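Local coordinates for hypothetical protein SMU.776 (Streptococcus mutans, PDB 2B78) that is probably an S-adenosylmethionine-dependent methyltransferase that may bind RNA, with a PUA-like domain ahead of a Rossmann-type domain, at residues 37-50 / 58-70. Sequence-based numbering, arbitrary orientation.
Sequences QLYSDADIFLGTAY and VGWLISPKKVSLN
The side chains of Tyr50 and Trp60 run along each other in the same direction, their ring planes inclined by 50°. Trp60 CB sits over one face of the Tyr50 ring, and Ile62 CD1 meets its edge. Tyr50 OH comes 3.3 Å from Trp60 CD1; the hydroxyl hydrogen-bonds instead to Gly108 O and Asn125 ND2. Trp60 NE1 hydrogen-bonds to Gln54 OE1. The Phe45 ring carries Gly47 N over the centre of one face. Its edge meets the Lys65 backbone and Thr48 OG1. Phe45 CE2 also lies 3.3 Å from Pro64 O, at a slant to the ring. A water links Pro64 O to Phe45 O.

The strands pair antiparallel, with two-way backbone bonds between Tyr50 and Trp60. Thr48 is opposed by two residues, Ile62 and Ser63, a classic beta bulge. Thr48 O therefore accepts two bonds, from Ile62 N at 2.7 Å and Ser63 N at 3.1 Å. Thr48 OG1 stands beside its own backbone N (chi1 -61°) and donates to Lys65 O at 2.6 Å. This ties the chain leaving the strand back to the hairpin. Ser63 OG accepts from Lys65 N in an ST turn.

Strands 45-54 and 57-63 form a beta hairpin within the mixed sheet of the PUA-like domain. Leu38 and Leu61 touch through their CD1 atoms, and both pack on Leu14 of helix 8-16. Ile62 and Val67 rest on Tyr73 of helix 71-83, while Tyr50 stacks with Phe127.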
loop_
_atom_site.group_PDB
_atom_site.type_symbol
_atom_site.label_atom_id
_atom_site.label_comp_id
_atom_site.label_asym_id
_atom_site.label_seq_id
_atom_site.Cartn_x
_atom_site.Cartn_y
_atom_site.Cartn_z
ATOM N N GLN A 37 -17.580 -22.140 -11.061
ATOM C CA GLN A 37 -18.206 -21.446 -12.170
ATOM C C GLN A 37 -19.406 -20.750 -11.566
ATOM O O GLN A 37 -20.243 -21.387 -10.925
ATOM C CB GLN A 37 -18.672 -22.422 -13.246
ATOM C CG GLN A 37 -17.568 -23.257 -13.861
ATOM C CD GLN A 37 -18.070 -24.061 -15.043
ATOM O OE1 GLN A 37 -19.079 -24.768 -14.944
ATOM N NE2 GLN A 37 -17.374 -23.956 -16.173
ATOM N N LEU A 38 -19.478 -19.440 -11.759
ATOM C CA LEU A 38 -20.571 -18.645 -11.220
ATOM C C LEU A 38 -21.741 -18.574 -12.185
ATOM O O LEU A 38 -21.553 -18.324 -13.376
ATOM C CB LEU A 38 -20.081 -17.230 -10.928
ATOM C CG LEU A 38 -18.823 -17.161 -10.061
ATOM C CD1 LEU A 38 -18.429 -15.712 -9.849
ATOM C CD2 LEU A 38 -19.085 -17.855 -8.730
ATOM N N TYR A 39 -22.944 -18.778 -11.653
ATOM C CA TYR A 39 -24.177 -18.734 -12.437
ATOM C C TYR A 39 -25.229 -17.863 -11.743
ATOM O O TYR A 39 -25.263 -17.780 -10.514
ATOM C CB TYR A 39 -24.743 -20.148 -12.605
ATOM C CG TYR A 39 -24.091 -20.960 -13.700
ATOM C CD1 TYR A 39 -24.635 -20.994 -14.982
ATOM C CD2 TYR A 39 -22.926 -21.690 -13.458
ATOM C CE1 TYR A 39 -24.033 -21.743 -16.002
ATOM C CE2 TYR A 39 -22.318 -22.435 -14.468
ATOM C CZ TYR A 39 -22.878 -22.455 -15.735
ATOM O OH TYR A 39 -22.282 -23.185 -16.739
ATOM N N SER A 40 -26.087 -17.223 -12.533
ATOM C CA SER A 40 -27.153 -16.384 -11.983
ATOM C C SER A 40 -28.298 -17.303 -11.563
ATOM O O SER A 40 -28.194 -18.525 -11.694
ATOM C CB SER A 40 -27.665 -15.406 -13.041
ATOM O OG SER A 40 -28.321 -16.109 -14.078
ATOM N N ASP A 41 -29.384 -16.715 -11.066
ATOM C CA ASP A 41 -30.553 -17.483 -10.633
ATOM C C ASP A 41 -31.325 -18.027 -11.829
ATOM O O ASP A 41 -32.187 -18.899 -11.682
ATOM C CB ASP A 41 -31.484 -16.616 -9.772
ATOM C CG ASP A 41 -31.789 -15.269 -10.408
ATOM O OD1 ASP A 41 -32.086 -15.232 -11.622
ATOM O OD2 ASP A 41 -31.740 -14.241 -9.690
ATOM N N ALA A 42 -31.009 -17.507 -13.011
ATOM C CA ALA A 42 -31.652 -17.934 -14.247
ATOM C C ALA A 42 -30.785 -18.976 -14.942
ATOM O O ALA A 42 -31.005 -19.307 -16.108
ATOM C CB ALA A 42 -31.870 -16.735 -15.166
ATOM N N ASP A 43 -29.791 -19.481 -14.218
ATOM C CA ASP A 43 -28.883 -20.495 -14.744
ATOM C C ASP A 43 -28.007 -19.998 -15.885
ATOM O O ASP A 43 -27.617 -20.778 -16.758
ATOM C CB ASP A 43 -29.672 -21.717 -15.214
ATOM C CG ASP A 43 -30.432 -22.380 -14.088
ATOM O OD1 ASP A 43 -29.786 -22.785 -13.098
ATOM O OD2 ASP A 43 -31.674 -22.498 -14.194
ATOM N N ILE A 44 -27.700 -18.705 -15.886
ATOM C CA ILE A 44 -26.855 -18.137 -16.928
ATOM C C ILE A 44 -25.411 -18.079 -16.434
ATOM O O ILE A 44 -25.155 -17.718 -15.287
ATOM C CB ILE A 44 -27.305 -16.714 -17.317
ATOM C CG1 ILE A 44 -28.791 -16.720 -17.696
ATOM C CG2 ILE A 44 -26.454 -16.199 -18.465
ATOM C CD1 ILE A 44 -29.154 -17.670 -18.825
ATOM N N PHE A 45 -24.472 -18.439 -17.307
ATOM C CA PHE A 45 -23.053 -18.444 -16.958
ATOM C C PHE A 45 -22.515 -17.031 -16.765
ATOM O O PHE A 45 -22.600 -16.199 -17.669
ATOM C CB PHE A 45 -22.255 -19.152 -18.054
ATOM C CG PHE A 45 -20.783 -19.237 -17.775
ATOM C CD1 PHE A 45 -20.309 -19.955 -16.682
ATOM C CD2 PHE A 45 -19.869 -18.602 -18.609
ATOM C CE1 PHE A 45 -18.945 -20.041 -16.422
ATOM C CE2 PHE A 45 -18.499 -18.680 -18.359
ATOM C CZ PHE A 45 -18.036 -19.402 -17.262
ATOM N N LEU A 46 -21.951 -16.765 -15.589
ATOM C CA LEU A 46 -21.410 -15.438 -15.288
ATOM C C LEU A 46 -19.886 -15.396 -15.272
ATOM O O LEU A 46 -19.291 -14.316 -15.230
ATOM C CB LEU A 46 -21.949 -14.943 -13.941
ATOM C CG LEU A 46 -23.470 -14.753 -13.830
ATOM C CD1 LEU A 46 -23.835 -14.451 -12.383
ATOM C CD2 LEU A 46 -23.926 -13.623 -14.749
ATOM N N GLY A 47 -19.243 -16.560 -15.279
ATOM C CA GLY A 47 -17.790 -16.560 -15.300
ATOM C C GLY A 47 -17.082 -17.605 -14.472
ATOM O O GLY A 47 -17.703 -18.372 -13.732
ATOM N N THR A 48 -15.760 -17.622 -14.606
ATOM C CA THR A 48 -14.900 -18.550 -13.880
ATOM C C THR A 48 -14.330 -17.788 -12.697
ATOM O O THR A 48 -13.964 -16.625 -12.835
ATOM C CB THR A 48 -13.745 -19.039 -14.789
ATOM O OG1 THR A 48 -14.292 -19.723 -15.924
ATOM C CG2 THR A 48 -12.813 -19.986 -14.029
ATOM N N ALA A 49 -14.262 -18.427 -11.534
ATOM C CA ALA A 49 -13.734 -17.765 -10.347
ATOM C C ALA A 49 -13.062 -18.760 -9.416
ATOM O O ALA A 49 -13.137 -19.968 -9.631
ATOM C CB ALA A 49 -14.869 -17.055 -9.610
ATOM N N TYR A 50 -12.391 -18.253 -8.386
ATOM C CA TYR A 50 -11.771 -19.137 -7.414
ATOM C C TYR A 50 -12.150 -18.661 -6.021
ATOM O O TYR A 50 -12.318 -17.463 -5.779
ATOM C CB TYR A 50 -10.239 -19.211 -7.598
ATOM C CG TYR A 50 -9.400 -18.078 -7.026
ATOM C CD1 TYR A 50 -9.225 -17.928 -5.650
ATOM C CD2 TYR A 50 -8.732 -17.190 -7.872
ATOM C CE1 TYR A 50 -8.402 -16.921 -5.129
ATOM C CE2 TYR A 50 -7.901 -16.180 -7.360
ATOM C CZ TYR A 50 -7.741 -16.054 -5.992
ATOM O OH TYR A 50 -6.914 -15.079 -5.479
ATOM N N VAL A 58 -14.310 -13.711 -0.196
ATOM C CA VAL A 58 -14.398 -15.165 -0.224
ATOM C C VAL A 58 -13.811 -15.688 -1.537
ATOM O O VAL A 58 -13.765 -16.897 -1.777
ATOM C CB VAL A 58 -15.865 -15.646 -0.110
ATOM C CG1 VAL A 58 -16.394 -15.394 1.299
ATOM C CG2 VAL A 58 -16.732 -14.913 -1.133
ATOM N N GLY A 59 -13.359 -14.770 -2.386
ATOM C CA GLY A 59 -12.784 -15.178 -3.654
ATOM C C GLY A 59 -12.687 -14.064 -4.677
ATOM O O GLY A 59 -12.931 -12.888 -4.365
ATOM N N TRP A 60 -12.352 -14.438 -5.911
ATOM C CA TRP A 60 -12.203 -13.475 -7.000
ATOM C C TRP A 60 -12.686 -14.028 -8.326
ATOM O O TRP A 60 -12.494 -15.209 -8.623
ATOM C CB TRP A 60 -10.732 -13.099 -7.201
ATOM C CG TRP A 60 -10.089 -12.433 -6.058
ATOM C CD1 TRP A 60 -9.408 -13.027 -5.024
ATOM C CD2 TRP A 60 -10.036 -11.025 -5.819
ATOM N NE1 TRP A 60 -8.937 -12.068 -4.161
ATOM C CE2 TRP A 60 -9.308 -10.832 -4.625
ATOM C CE3 TRP A 60 -10.534 -9.907 -6.496
ATOM C CZ2 TRP A 60 -9.064 -9.558 -4.096
ATOM C CZ3 TRP A 60 -10.295 -8.646 -5.969
ATOM C CH2 TRP A 60 -9.565 -8.483 -4.781
ATOM N N LEU A 61 -13.286 -13.166 -9.134
ATOM C CA LEU A 61 -13.721 -13.568 -10.460
ATOM C C LEU A 61 -12.439 -13.600 -11.281
ATOM O O LEU A 61 -11.640 -12.667 -11.219
ATOM C CB LEU A 61 -14.670 -12.529 -11.059
ATOM C CG LEU A 61 -14.967 -12.693 -12.554
ATOM C CD1 LEU A 61 -15.832 -13.930 -12.786
ATOM C CD2 LEU A 61 -15.665 -11.446 -13.073
ATOM N N ILE A 62 -12.236 -14.671 -12.042
ATOM C CA ILE A 62 -11.047 -14.793 -12.877
ATOM C C ILE A 62 -11.342 -14.273 -14.277
ATOM O O ILE A 62 -10.562 -13.520 -14.858
ATOM C CB ILE A 62 -10.592 -16.261 -12.994
ATOM C CG1 ILE A 62 -10.124 -16.770 -11.627
ATOM C CG2 ILE A 62 -9.487 -16.381 -14.031
ATOM C CD1 ILE A 62 -9.705 -18.225 -11.625
ATOM N N SER A 63 -12.481 -14.684 -14.816
ATOM C CA SER A 63 -12.879 -14.269 -16.153
ATOM C C SER A 63 -14.367 -14.522 -16.353
ATOM O O SER A 63 -14.954 -15.351 -15.669
ATOM C CB SER A 63 -12.083 -15.053 -17.196
ATOM O OG SER A 63 -12.607 -14.834 -18.495
ATOM N N PRO A 64 -15.001 -13.783 -17.272
ATOM C CA PRO A 64 -16.431 -13.980 -17.522
ATOM C C PRO A 64 -16.652 -15.153 -18.477
ATOM O O PRO A 64 -17.789 -15.483 -18.829
ATOM C CB PRO A 64 -16.859 -12.643 -18.122
ATOM C CG PRO A 64 -15.638 -12.224 -18.871
ATOM C CD PRO A 64 -14.531 -12.532 -17.893
ATOM N N LYS A 65 -15.551 -15.780 -18.883
ATOM C CA LYS A 65 -15.603 -16.918 -19.789
ATOM C C LYS A 65 -15.126 -18.183 -19.097
ATOM O O LYS A 65 -14.626 -18.143 -17.969
ATOM C CB LYS A 65 -14.721 -16.669 -21.019
ATOM C CG LYS A 65 -15.131 -15.473 -21.856
ATOM C CD LYS A 65 -14.339 -15.409 -23.150
ATOM C CE LYS A 65 -14.786 -14.232 -24.004
ATOM N NZ LYS A 65 -13.981 -14.118 -25.250
ATOM N N LYS A 66 -15.293 -19.307 -19.786
ATOM C CA LYS A 66 -14.858 -20.596 -19.276
ATOM C C LYS A 66 -13.376 -20.721 -19.602
ATOM O O LYS A 66 -12.990 -20.824 -20.769
ATOM C CB LYS A 66 -15.627 -21.729 -19.957
ATOM C CG LYS A 66 -15.045 -23.107 -19.699
ATOM C CD LYS A 66 -15.755 -24.178 -20.520
ATOM C CE LYS A 66 -15.067 -25.529 -20.377
ATOM N NZ LYS A 66 -13.666 -25.486 -20.885
ATOM N N VAL A 67 -12.544 -20.698 -18.574
ATOM C CA VAL A 67 -11.112 -20.801 -18.785
ATOM C C VAL A 67 -10.510 -21.671 -17.698
ATOM O O VAL A 67 -11.147 -21.938 -16.678
ATOM C CB VAL A 67 -10.453 -19.405 -18.752
ATOM C CG1 VAL A 67 -11.053 -18.519 -19.842
ATOM C CG2 VAL A 67 -10.654 -18.764 -17.393
ATOM N N SER A 68 -9.288 -22.133 -17.931
ATOM C CA SER A 68 -8.593 -22.958 -16.952
ATOM C C SER A 68 -7.362 -22.182 -16.515
ATOM O O SER A 68 -6.797 -21.421 -17.301
ATOM C CB SER A 68 -8.184 -24.302 -17.570
ATOM O OG SER A 68 -7.363 -24.099 -18.704
ATOM N N LEU A 69 -6.952 -22.374 -15.263
ATOM C CA LEU A 69 -5.788 -21.676 -14.722
ATOM C C LEU A 69 -4.472 -22.412 -14.926
ATOM O O LEU A 69 -3.883 -22.907 -13.964
ATOM C CB LEU A 69 -5.956 -21.422 -13.221
ATOM C CG LEU A 69 -6.949 -20.367 -12.746
ATOM C CD1 LEU A 69 -6.819 -20.226 -11.229
ATOM C CD2 LEU A 69 -6.663 -19.041 -13.428
ATOM N N ASN A 70 -3.997 -22.485 -16.163
ATOM C CA ASN A 70 -2.732 -23.155 -16.419
ATOM C C ASN A 70 -1.627 -22.108 -16.573
ATOM O O ASN A 70 -1.889 -20.898 -16.551
ATOM C CB ASN A 70 -2.826 -24.028 -17.672
ATOM C CG ASN A 70 -3.419 -23.292 -18.846
ATOM O OD1 ASN A 70 -3.211 -22.090 -19.001
ATOM N ND2 ASN A 70 -4.152 -24.012 -19.695
HETATM O O HOH W 1 -20.500 -14.693 -18.834
#